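Long-range contact in cutm, flavoprotein of carbon monoxide dehydrogenase (Hydrogenophaga pseudoflava, PDB 1FFV), which probably passes electrons through its bound flavin-adenine dinucleotide as the flavoprotein subunit of carbon monoxide dehydrogenase: residues I63-I72 with S84-L94. Sequence-based numbering, arbitrary orientation.
Sequences IREEGSTVVI and SPIVQARLPLL. Unlike the reference sequence in segment 84-94: Ala89 (reference Gln).
Glu65 OE2 accepts from Arg90 NH1 at 3.2 Å, with an N-H...O angle of 162°; the oxygen offers its syn lone pair. It meets the guanidinium at its edge, almost in its plane, but the carboxylate is tilted 36° against it. A lysine in place of Glu65 would probably set two positive charges against each other and leave Arg90 without its mate.

Behind the pair the contact is mainly aliphatic, beginning with Glu65 CG, which packs on Ile86 CG2. Ile86 slides past Ile63 and Val70, pointing opposite to both, its CB 4.0 Å from Ile63 CG2 and its CG2 4.1 Å from Val70 CG1; its CD1 lies 3.5 Å from Ile63 O. With CG1 of Ile63 anti to the carbonyl carbon (chi1 -66°), its CD1 comes to 3.6 Å from Ser84 CB. There Ser84 OG caps the helix, accepting from Val87 N at 3.0 Å. Val70 and Leu91 meet tip to tip, Val70 CG1 lying 3.8 Å from Leu91 CD1; deeper, Ile72 CD1 touches Leu94 CD1.

Helix 85-90 and the start of helix 92-97 thus pack on one face of hairpin 63-72, whose type II' turn spans Glu66 to Thr69. Within the FAD-binding domain, with the Ile72 side chain about 11 Å from the flavin cofactor, this is structural packing: aliphatic contact, with one ion pair on its more exposed side.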
loop_
_atom_site.group_PDB
_atom_site.type_symbol
_atom_site.label_atom_id
_atom_site.label_comp_id
_atom_site.label_asym_id
_atom_site.label_seq_id
_atom_site.Cartn_x
_atom_site.Cartn_y
_atom_site.Cartn_z
ATOM N N ILE C 63 11.083 -41.376 -33.083
ATOM C CA ILE C 63 10.473 -41.662 -34.373
ATOM C C ILE C 63 11.561 -42.340 -35.205
ATOM O O ILE C 63 12.592 -41.732 -35.507
ATOM C CB ILE C 63 10.022 -40.360 -35.076
ATOM C CG1 ILE C 63 8.894 -39.697 -34.278
ATOM C CG2 ILE C 63 9.596 -40.646 -36.515
ATOM C CD1 ILE C 63 8.531 -38.304 -34.765
ATOM N N ARG C 64 11.347 -43.605 -35.553
ATOM C CA ARG C 64 12.337 -44.342 -36.332
ATOM C C ARG C 64 11.724 -45.168 -37.447
ATOM O O ARG C 64 10.511 -45.166 -37.638
ATOM C CB ARG C 64 13.155 -45.246 -35.409
ATOM C CG ARG C 64 12.316 -46.239 -34.622
ATOM C CD ARG C 64 13.008 -46.623 -33.321
ATOM N NE ARG C 64 12.117 -46.428 -32.177
ATOM C CZ ARG C 64 11.602 -47.418 -31.454
ATOM N NH1 ARG C 64 11.896 -48.678 -31.750
ATOM N NH2 ARG C 64 10.766 -47.150 -30.456
ATOM N N GLU C 65 12.581 -45.867 -38.182
ATOM C CA GLU C 65 12.156 -46.722 -39.281
ATOM C C GLU C 65 12.691 -48.139 -39.141
ATOM O O GLU C 65 13.874 -48.353 -38.857
ATOM C CB GLU C 65 12.607 -46.152 -40.626
ATOM C CG GLU C 65 11.931 -44.852 -41.027
ATOM C CD GLU C 65 12.290 -44.432 -42.439
ATOM O OE1 GLU C 65 13.340 -43.778 -42.614
ATOM O OE2 GLU C 65 11.527 -44.767 -43.377
ATOM N N GLU C 66 11.789 -49.101 -39.294
ATOM C CA GLU C 66 12.127 -50.513 -39.237
ATOM C C GLU C 66 11.589 -51.084 -40.543
ATOM O O GLU C 66 10.390 -51.341 -40.682
ATOM C CB GLU C 66 11.475 -51.178 -38.028
ATOM C CG GLU C 66 12.020 -50.674 -36.696
ATOM C CD GLU C 66 11.401 -51.363 -35.483
ATOM O OE1 GLU C 66 10.837 -52.472 -35.630
ATOM O OE2 GLU C 66 11.493 -50.792 -34.374
ATOM N N GLY C 67 12.479 -51.219 -41.521
ATOM C CA GLY C 67 12.078 -51.720 -42.821
ATOM C C GLY C 67 11.246 -50.643 -43.484
ATOM O O GLY C 67 11.687 -49.498 -43.591
ATOM N N SER C 68 10.020 -50.979 -43.867
ATOM C CA SER C 68 9.142 -50.012 -44.510
ATOM C C SER C 68 8.065 -49.486 -43.554
ATOM O O SER C 68 7.079 -48.884 -43.983
ATOM C CB SER C 68 8.496 -50.643 -45.744
ATOM O OG SER C 68 7.851 -51.862 -45.402
ATOM N N THR C 69 8.267 -49.710 -42.258
ATOM C CA THR C 69 7.319 -49.277 -41.234
ATOM C C THR C 69 7.857 -48.083 -40.456
ATOM O O THR C 69 9.008 -48.095 -40.019
ATOM C CB THR C 69 7.043 -50.420 -40.230
ATOM O OG1 THR C 69 6.469 -51.538 -40.917
ATOM C CG2 THR C 69 6.094 -49.968 -39.134
ATOM N N VAL C 70 7.048 -47.033 -40.324
ATOM C CA VAL C 70 7.461 -45.869 -39.549
ATOM C C VAL C 70 7.008 -46.137 -38.117
ATOM O O VAL C 70 5.865 -46.532 -37.881
ATOM C CB VAL C 70 6.843 -44.557 -40.076
ATOM C CG1 VAL C 70 7.208 -43.393 -39.164
ATOM C CG2 VAL C 70 7.346 -44.274 -41.490
ATOM N N VAL C 71 7.933 -46.003 -37.176
ATOM C CA VAL C 71 7.640 -46.244 -35.773
ATOM C C VAL C 71 7.624 -44.921 -35.020
ATOM O O VAL C 71 8.619 -44.180 -35.004
ATOM C CB VAL C 71 8.682 -47.193 -35.145
ATOM C CG1 VAL C 71 8.219 -47.658 -33.774
ATOM C CG2 VAL C 71 8.923 -48.376 -36.062
ATOM N N ILE C 72 6.476 -44.624 -34.414
ATOM C CA ILE C 72 6.289 -43.391 -33.668
ATOM C C ILE C 72 5.989 -43.672 -32.192
ATOM O O ILE C 72 5.001 -44.342 -31.868
ATOM C CB ILE C 72 5.123 -42.566 -34.266
ATOM C CG1 ILE C 72 5.382 -42.278 -35.750
ATOM C CG2 ILE C 72 4.960 -41.268 -33.507
ATOM C CD1 ILE C 72 4.213 -41.631 -36.477
ATOM N N SER C 84 9.078 -33.552 -37.671
ATOM C CA SER C 84 9.851 -34.758 -37.981
ATOM C C SER C 84 10.151 -34.949 -39.471
ATOM O O SER C 84 9.232 -35.074 -40.281
ATOM C CB SER C 84 9.127 -35.996 -37.464
ATOM O OG SER C 84 9.640 -37.170 -38.059
ATOM N N PRO C 85 11.443 -34.946 -39.857
ATOM C CA PRO C 85 11.775 -35.135 -41.272
ATOM C C PRO C 85 11.357 -36.518 -41.768
ATOM O O PRO C 85 11.060 -36.691 -42.948
ATOM C CB PRO C 85 13.291 -34.908 -41.316
ATOM C CG PRO C 85 13.741 -35.173 -39.906
ATOM C CD PRO C 85 12.638 -34.566 -39.084
ATOM N N ILE C 86 11.288 -37.493 -40.866
ATOM C CA ILE C 86 10.852 -38.833 -41.254
ATOM C C ILE C 86 9.349 -38.798 -41.548
ATOM O O ILE C 86 8.913 -39.222 -42.616
ATOM C CB ILE C 86 11.142 -39.896 -40.162
ATOM C CG1 ILE C 86 12.646 -40.157 -40.053
ATOM C CG2 ILE C 86 10.437 -41.205 -40.495
ATOM C CD1 ILE C 86 13.009 -41.141 -38.960
ATOM N N VAL C 87 8.561 -38.268 -40.615
ATOM C CA VAL C 87 7.117 -38.184 -40.813
ATOM C C VAL C 87 6.791 -37.327 -42.039
ATOM O O VAL C 87 5.865 -37.635 -42.773
ATOM C CB VAL C 87 6.379 -37.628 -39.561
ATOM C CG1 VAL C 87 4.889 -37.545 -39.825
ATOM C CG2 VAL C 87 6.625 -38.518 -38.358
ATOM N N GLN C 88 7.580 -36.286 -42.285
ATOM C CA GLN C 88 7.356 -35.409 -43.439
ATOM C C GLN C 88 7.581 -36.083 -44.792
ATOM O O GLN C 88 6.855 -35.827 -45.752
ATOM C CB GLN C 88 8.248 -34.175 -43.354
ATOM C CG GLN C 88 7.808 -33.148 -42.334
ATOM C CD GLN C 88 8.734 -31.945 -42.291
ATOM O OE1 GLN C 88 8.746 -31.216 -41.298
ATOM N NE2 GLN C 88 9.510 -31.730 -43.356
ATOM N N ALA C 89 8.596 -36.935 -44.863
ATOM C CA ALA C 89 8.930 -37.620 -46.105
ATOM C C ALA C 89 8.165 -38.918 -46.333
ATOM O O ALA C 89 7.775 -39.215 -47.463
ATOM C CB ALA C 89 10.433 -37.881 -46.165
ATOM N N ARG C 90 7.931 -39.667 -45.259
ATOM C CA ARG C 90 7.257 -40.963 -45.328
ATOM C C ARG C 90 5.753 -40.970 -45.071
ATOM O O ARG C 90 5.050 -41.863 -45.544
ATOM C CB ARG C 90 7.937 -41.938 -44.362
ATOM C CG ARG C 90 9.437 -42.111 -44.591
ATOM C CD ARG C 90 9.718 -43.001 -45.796
ATOM N NE ARG C 90 10.548 -42.351 -46.807
ATOM C CZ ARG C 90 11.877 -42.318 -46.777
ATOM N NH1 ARG C 90 12.541 -42.895 -45.780
ATOM N NH2 ARG C 90 12.547 -41.742 -47.769
ATOM N N LEU C 91 5.265 -40.013 -44.284
ATOM C CA LEU C 91 3.839 -39.925 -43.958
ATOM C C LEU C 91 3.413 -38.463 -43.963
ATOM O O LEU C 91 2.958 -37.937 -42.943
ATOM C CB LEU C 91 3.578 -40.506 -42.562
ATOM C CG LEU C 91 4.182 -41.868 -42.213
ATOM C CD1 LEU C 91 3.949 -42.184 -40.743
ATOM C CD2 LEU C 91 3.592 -42.947 -43.111
ATOM N N PRO C 92 3.554 -37.779 -45.111
ATOM C CA PRO C 92 3.178 -36.363 -45.217
ATOM C C PRO C 92 1.804 -36.005 -44.659
ATOM O O PRO C 92 1.607 -34.890 -44.168
ATOM C CB PRO C 92 3.285 -36.086 -46.720
ATOM C CG PRO C 92 3.149 -37.454 -47.350
ATOM C CD PRO C 92 3.948 -38.313 -46.425
ATOM N N LEU C 93 0.875 -36.959 -44.701
ATOM C CA LEU C 93 -0.485 -36.753 -44.191
ATOM C C LEU C 93 -0.485 -36.401 -42.706
ATOM O O LEU C 93 -1.140 -35.449 -42.294
ATOM C CB LEU C 93 -1.325 -38.016 -44.375
ATOM C CG LEU C 93 -2.846 -37.954 -44.559
ATOM C CD1 LEU C 93 -3.448 -39.251 -44.043
ATOM C CD2 LEU C 93 -3.489 -36.779 -43.863
ATOM N N LEU C 94 0.226 -37.191 -41.903
ATOM C CA LEU C 94 0.268 -36.965 -40.460
ATOM C C LEU C 94 0.894 -35.631 -40.086
ATOM O O LEU C 94 0.395 -34.931 -39.202
ATOM C CB LEU C 94 0.995 -38.108 -39.749
ATOM C CG LEU C 94 0.367 -39.501 -39.874
ATOM C CD1 LEU C 94 1.069 -40.457 -38.919
ATOM C CD2 LEU C 94 -1.128 -39.444 -39.565
#